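Long-range contacts in hypothetical NUDIX hydrolase (Listeria monocytogenes, PDB 3SON), which probably hydrolyses a nucleoside diphosphate linked to another moiety, as a metal-dependent member of the NUDIX (MutT) family whose substrate is not established: residues 6-11 with 91-96; 67-72 with 131-136. All blocks are in the same frame, centred on the assembly; numbering follows the deposited sequence. Where two conformers were deposited one is given.

Contact 1: residues 6-11 with 91-96; sequences FQVLVI and YCFAID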
loop_
_atom_site.group_PDB
_atom_site.type_symbol
_atom_site.label_atom_id
_atom_site.label_comp_id
_atom_site.label_asym_id
_atom_site.label_seq_id
_atom_site.Cartn_x
_atom_site.Cartn_y
_atom_site.Cartn_z
ATOM N N PHE A 6 9.408 -7.886 8.441
ATOM C CA PHE A 6 8.279 -6.989 8.292
ATOM C C PHE A 6 8.730 -5.641 8.707
ATOM O O PHE A 6 9.760 -5.517 9.359
ATOM C CB PHE A 6 7.114 -7.432 9.199
ATOM C CG PHE A 6 7.454 -7.422 10.708
ATOM C CD1 PHE A 6 7.333 -6.248 11.458
ATOM C CD2 PHE A 6 7.842 -8.574 11.346
ATOM C CE1 PHE A 6 7.613 -6.217 12.821
ATOM C CE2 PHE A 6 8.134 -8.580 12.722
ATOM C CZ PHE A 6 8.034 -7.390 13.452
ATOM N N GLN A 7 7.890 -4.637 8.442
ATOM C CA GLN A 7 8.114 -3.266 8.777
ATOM C C GLN A 7 6.949 -2.713 9.594
ATOM O O GLN A 7 5.823 -3.234 9.539
ATOM C CB GLN A 7 8.163 -2.428 7.502
ATOM C CG GLN A 7 9.464 -2.538 6.727
ATOM C CD GLN A 7 10.556 -1.727 7.341
ATOM O OE1 GLN A 7 10.415 -0.520 7.585
ATOM N NE2 GLN A 7 11.628 -2.373 7.642
ATOM N N VAL A 8 7.234 -1.720 10.386
ATOM C CA VAL A 8 6.191 -1.006 11.042
ATOM C C VAL A 8 6.198 0.470 10.653
ATOM O O VAL A 8 7.264 1.044 10.238
ATOM C CB VAL A 8 6.172 -1.224 12.590
ATOM C CG1 VAL A 8 6.191 -2.737 12.998
ATOM C CG2 VAL A 8 7.366 -0.510 13.270
ATOM N N LEU A 9 5.007 1.060 10.693
ATOM C CA LEU A 9 4.819 2.488 10.525
ATOM C C LEU A 9 4.088 2.958 11.779
ATOM O O LEU A 9 3.190 2.272 12.288
ATOM C CB LEU A 9 4.020 2.823 9.262
ATOM C CG LEU A 9 3.849 4.302 8.893
ATOM C CD1 LEU A 9 5.015 4.750 8.027
ATOM C CD2 LEU A 9 2.526 4.500 8.160
ATOM N N VAL A 10 4.512 4.089 12.311
ATOM C CA VAL A 10 3.858 4.669 13.509
ATOM C C VAL A 10 3.604 6.172 13.356
ATOM O O VAL A 10 4.538 6.932 13.083
ATOM C CB VAL A 10 4.699 4.456 14.766
ATOM C CG1 VAL A 10 3.955 4.942 15.971
ATOM C CG2 VAL A 10 5.101 2.995 14.937
ATOM N N ILE A 11 2.326 6.578 13.471
ATOM C CA ILE A 11 1.902 7.950 13.247
ATOM C C ILE A 11 1.694 8.603 14.603
ATOM O O ILE A 11 0.794 8.218 15.338
ATOM C CB ILE A 11 0.574 8.014 12.466
ATOM C CG1 ILE A 11 0.713 7.318 11.104
ATOM C CG2 ILE A 11 0.060 9.477 12.265
ATOM C CD1 ILE A 11 -0.590 7.215 10.341
ATOM N N TYR A 91 2.995 -2.842 8.756
ATOM C CA TYR A 91 1.887 -2.732 9.689
ATOM C C TYR A 91 1.907 -1.363 10.290
ATOM O O TYR A 91 2.947 -0.853 10.559
ATOM C CB TYR A 91 2.049 -3.760 10.802
ATOM C CG TYR A 91 2.119 -5.200 10.310
ATOM C CD1 TYR A 91 0.969 -5.852 9.925
ATOM C CD2 TYR A 91 3.336 -5.874 10.186
ATOM C CE1 TYR A 91 1.010 -7.144 9.465
ATOM C CE2 TYR A 91 3.399 -7.191 9.737
ATOM C CZ TYR A 91 2.212 -7.811 9.372
ATOM O OH TYR A 91 2.182 -9.098 8.932
ATOM N N CYS A 92 0.730 -0.795 10.568
ATOM C CA CYS A 92 0.660 0.546 10.934
ATOM C C CYS A 92 0.090 0.792 12.307
ATOM O O CYS A 92 -0.867 0.062 12.768
ATOM C CB CYS A 92 -0.200 1.315 9.937
ATOM S SG CYS A 92 0.401 1.288 8.250
ATOM N N PHE A 93 0.522 1.897 12.924
ATOM C CA PHE A 93 0.098 2.222 14.299
ATOM C C PHE A 93 -0.014 3.714 14.542
ATOM O O PHE A 93 0.434 4.487 13.739
ATOM C CB PHE A 93 1.100 1.644 15.343
ATOM C CG PHE A 93 1.303 0.175 15.273
ATOM C CD1 PHE A 93 2.120 -0.384 14.322
ATOM C CD2 PHE A 93 0.642 -0.668 16.154
ATOM C CE1 PHE A 93 2.307 -1.738 14.256
ATOM C CE2 PHE A 93 0.837 -2.053 16.083
ATOM C CZ PHE A 93 1.614 -2.576 15.104
ATOM N N ALA A 94 -0.478 4.105 15.725
ATOM C CA ALA A 94 -0.540 5.505 16.102
ATOM C C ALA A 94 -0.240 5.692 17.564
ATOM O O ALA A 94 -0.464 4.800 18.363
ATOM C CB ALA A 94 -1.900 6.060 15.766
ATOM N N ILE A 95 0.391 6.815 17.912
ATOM C CA ILE A 95 0.776 7.036 19.255
ATOM C C ILE A 95 0.279 8.366 19.687
ATOM O O ILE A 95 0.514 9.364 18.978
ATOM C CB ILE A 95 2.330 6.838 19.402
ATOM C CG1 ILE A 95 2.826 7.071 20.843
ATOM C CG2 ILE A 95 3.151 7.698 18.409
ATOM C CD1 ILE A 95 4.204 6.487 21.038
ATOM N N ASP A 96 -0.386 8.384 20.856
ATOM C CA ASP A 96 -0.905 9.628 21.419
ATOM C C ASP A 96 0.142 10.312 22.239
ATOM O O ASP A 96 0.473 9.842 23.330
ATOM C CB ASP A 96 -2.170 9.326 22.271
ATOM C CG ASP A 96 -2.961 10.577 22.680
ATOM O OD1 ASP A 96 -2.481 11.726 22.486
ATOM O OD2 ASP A 96 -4.121 10.396 23.185
#
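Tyr-91 and Phe-93 pair with Val-8 and Val-10 in a parallel strand pairing at the heart of the NUDIX alpha/beta/alpha sandwich. The strand axes come within 4.3 Å, and the bridges run unbroken from Val-8 with Tyr-91 to Ile-11 with Ala-94. Of these residues Tyr-91 has the most surface covered by the pairing. The side chains of Tyr-91 and Phe-6 cross at about a right angle, and Phe-6 CB sits at the edge of the tyrosine ring, 3.8 Å from Tyr-91 CE2. Tyr-91 also bonds through both backbone polar atoms, its N giving a bond to Gln-7 O and its O accepting a nearly straight one from Leu-9 N (2.8 Å).

Phe-93 is turned onto the same face as Val-8 and Val-10, where helix 46-58 covers the sheet through Ile-46 and Ser-54. With CG anti to the carbonyl carbon (chi1 -58°), its ring lies with an edge to Leu-9 O, which is 3.5 Å from CD1 and near the ring plane. The same oxygen takes a weak bond from Phe-93 N, bent to 125° at the hydrogen, so one carbonyl meets both the backbone and the ring of this residue.

Ile-11 projects from the other face, together with Leu-9, Cys-92 and Ala-94, toward helix 128-142, where it packs on Leu-137. Its backbone is gripped twice: N donates to Phe-93 O, while O accepts from Ile-95 N, the donor standing above the carbonyl plane. A CA-H...O contact adds to this, Ala-94 CA lying 3.1 Å from Ile-11 O.

Contact 2: residues 67-72 with 131-136; sequences YSLDSH and KTALYE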
loop_
_atom_site.group_PDB
_atom_site.type_symbol
_atom_site.label_atom_id
_atom_site.label_comp_id
_atom_site.label_asym_id
_atom_site.label_seq_id
_atom_site.Cartn_x
_atom_site.Cartn_y
_atom_site.Cartn_z
ATOM N N TYR A 67 -1.756 2.602 19.480
ATOM C CA TYR A 67 -3.003 2.115 18.918
ATOM C C TYR A 67 -2.735 1.424 17.621
ATOM O O TYR A 67 -1.812 1.791 16.954
ATOM C CB TYR A 67 -3.895 3.295 18.659
ATOM C CG TYR A 67 -4.280 4.023 19.891
ATOM C CD1 TYR A 67 -3.537 5.101 20.345
ATOM C CD2 TYR A 67 -5.389 3.636 20.620
ATOM C CE1 TYR A 67 -3.909 5.769 21.486
ATOM C CE2 TYR A 67 -5.759 4.286 21.771
ATOM C CZ TYR A 67 -5.034 5.359 22.205
ATOM O OH TYR A 67 -5.416 6.030 23.363
ATOM N N SER A 68 -3.552 0.421 17.299
ATOM C CA SER A 68 -3.474 -0.312 16.043
ATOM C C SER A 68 -4.338 0.230 14.935
ATOM O O SER A 68 -5.464 0.705 15.155
ATOM C CB SER A 68 -3.868 -1.732 16.250
ATOM O OG SER A 68 -3.097 -2.312 17.253
ATOM N N LEU A 69 -3.800 0.147 13.719
ATOM C CA LEU A 69 -4.560 0.520 12.504
ATOM C C LEU A 69 -4.693 -0.722 11.620
ATOM O O LEU A 69 -3.820 -1.606 11.664
ATOM C CB LEU A 69 -3.845 1.615 11.765
ATOM C CG LEU A 69 -3.742 2.979 12.468
ATOM C CD1 LEU A 69 -2.922 3.991 11.722
ATOM C CD2 LEU A 69 -5.162 3.514 12.715
ATOM N N ASP A 70 -5.791 -0.817 10.874
ATOM C CA ASP A 70 -6.002 -1.865 9.840
ATOM C C ASP A 70 -5.213 -1.649 8.549
ATOM O O ASP A 70 -4.975 -2.588 7.818
ATOM C CB ASP A 70 -7.487 -1.974 9.469
ATOM C CG ASP A 70 -8.342 -2.432 10.592
ATOM O OD1 ASP A 70 -7.970 -3.446 11.231
ATOM O OD2 ASP A 70 -9.416 -1.799 10.808
ATOM N N SER A 71 -4.801 -0.435 8.267
ATOM C CA SER A 71 -4.121 -0.178 7.012
ATOM C C SER A 71 -2.820 -0.951 6.947
ATOM O O SER A 71 -2.041 -0.934 7.874
ATOM C CB SER A 71 -3.879 1.343 6.793
ATOM O OG SER A 71 -5.066 2.065 6.632
ATOM N N HIS A 72 -2.628 -1.663 5.857
ATOM C CA HIS A 72 -1.445 -2.451 5.651
ATOM C C HIS A 72 -1.020 -2.368 4.208
ATOM O O HIS A 72 -1.870 -2.269 3.322
ATOM C CB HIS A 72 -1.773 -3.907 6.098
ATOM C CG HIS A 72 -0.930 -4.956 5.447
ATOM N ND1 HIS A 72 -0.924 -5.145 4.113
ATOM C CD2 HIS A 72 -0.053 -5.897 5.985
ATOM C CE1 HIS A 72 -0.055 -6.123 3.798
ATOM N NE2 HIS A 72 0.459 -6.608 4.953
ATOM N N LYS A 131 -0.562 7.822 3.439
ATOM C CA LYS A 131 -1.742 8.580 3.279
ATOM C C LYS A 131 -2.947 7.767 3.671
ATOM O O LYS A 131 -3.889 8.304 4.313
ATOM C CB LYS A 131 -1.821 9.057 1.834
ATOM C CG LYS A 131 -0.651 9.983 1.495
ATOM C CD LYS A 131 -0.879 10.597 0.134
ATOM C CE LYS A 131 0.325 11.416 -0.312
ATOM N NZ LYS A 131 0.167 11.937 -1.702
ATOM N N THR A 132 -2.965 6.496 3.249
ATOM C CA THR A 132 -4.060 5.600 3.579
ATOM C C THR A 132 -4.149 5.358 5.085
ATOM O O THR A 132 -5.252 5.493 5.659
ATOM C CB THR A 132 -3.988 4.289 2.821
ATOM O OG1 THR A 132 -4.129 4.577 1.418
ATOM C CG2 THR A 132 -5.133 3.298 3.277
ATOM N N ALA A 133 -3.027 5.041 5.725
ATOM C CA ALA A 133 -2.967 4.899 7.198
ATOM C C ALA A 133 -3.445 6.191 7.941
ATOM O O ALA A 133 -4.268 6.158 8.943
ATOM C CB ALA A 133 -1.541 4.456 7.644
ATOM N N LEU A 134 -3.076 7.329 7.389
ATOM C CA LEU A 134 -3.406 8.596 8.029
ATOM C C LEU A 134 -4.902 8.853 7.906
ATOM O O LEU A 134 -5.515 9.290 8.851
ATOM C CB LEU A 134 -2.595 9.749 7.423
ATOM C CG LEU A 134 -2.898 11.110 8.047
ATOM C CD1 LEU A 134 -2.551 11.072 9.500
ATOM C CD2 LEU A 134 -2.118 12.227 7.356
ATOM N N TYR A 135 -5.478 8.576 6.734
ATOM C CA TYR A 135 -6.937 8.675 6.540
ATOM C C TYR A 135 -7.693 7.883 7.594
ATOM O O TYR A 135 -8.654 8.375 8.230
ATOM C CB TYR A 135 -7.315 8.172 5.130
ATOM C CG TYR A 135 -8.765 8.035 4.974
ATOM C CD1 TYR A 135 -9.562 9.138 4.794
ATOM C CD2 TYR A 135 -9.373 6.799 5.091
ATOM C CE1 TYR A 135 -10.960 9.009 4.714
ATOM C CE2 TYR A 135 -10.729 6.670 5.004
ATOM C CZ TYR A 135 -11.516 7.779 4.827
ATOM O OH TYR A 135 -12.902 7.614 4.740
ATOM N N GLU A 136 -7.335 6.619 7.712
ATOM C CA GLU A 136 -7.974 5.725 8.702
ATOM C C GLU A 136 -7.851 6.320 10.126
ATOM O O GLU A 136 -8.795 6.377 10.877
ATOM C CB GLU A 136 -7.331 4.338 8.647
ATOM C CG GLU A 136 -7.966 3.448 9.707
ATOM C CD GLU A 136 -7.300 2.096 9.878
ATOM O OE1 GLU A 136 -6.376 1.716 9.074
ATOM O OE2 GLU A 136 -7.685 1.418 10.877
#
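A buried strand-to-helix contact, held by a glutamate carboxylate, joins strand 66-76 to helix 128-142, which packs on one face of the NUDIX sheet: Glu-136 reaches from the helix to the backbone of Asp-70 and Ser-71. The two short axes run nearly antiparallel (157°) and approach to 8.0 Å, a span that the glutamate bridges with CG anti to its backbone N (chi1 178°) and the chain extended beyond.

Each carboxylate oxygen takes one amide through its syn lone pair. Asp-70 N lies 2.9 Å from Glu-136 OE2 in a fairly straight bond, whereas Ser-71 N, 2.8 Å from Glu-136 OE1, makes a more bent one (133° at the hydrogen). Ser-71 OG donates to the anti lone pair of Glu-136 OE1, again at 2.8 Å, so that oxygen accepts two bonds from a single residue.

Leu-69 lies alongside, sliding past the glutamate in the opposite direction; its CD2 is 3.8 Å from Glu-136 CD, and its CD1 comes near Ala-133 O. Ser-71 CB also meets Ala-133 CB at 4.0 Å.

Asp-70 OD2 approaches Glu-136 OE2 to 3.7 Å, a pairing of like charges. Arg-140 forms salt bridges with both oxygens, and Lys-147 with Asp-70 OD1. The salt bridge to Arg-140 and the three donated bonds would be expected to favour the carboxylate form of Glu-136, against its burial and the nearby Asp-70.

Contacts 1 and 2 have centres 8 Å apart and share one mixed sheet, in which strand 87-96 lies between strands 7-15 and 66-76, parallel to the first and antiparallel to the second. Their segments alternate along the chain: 6-11, 67-72, 91-96, 131-136. They meet directly through probable backbone hydrogen bonds, Ala-94 O to Tyr-67 N (2.8 Å) and Cys-92 O to Leu-69 N (3.1 Å). Ala-133 of contact 2 also packs on Leu-9, Ile-11 and Cys-92, placing helix 128-142 over the strand pair of contact 1 as well. The calcium ion, bound by Ala-37, Glu-53 and Glu-57, lies near contact 1, whereas the second subunit reaches contact 2, so the sheet connects metal site and dimer interface.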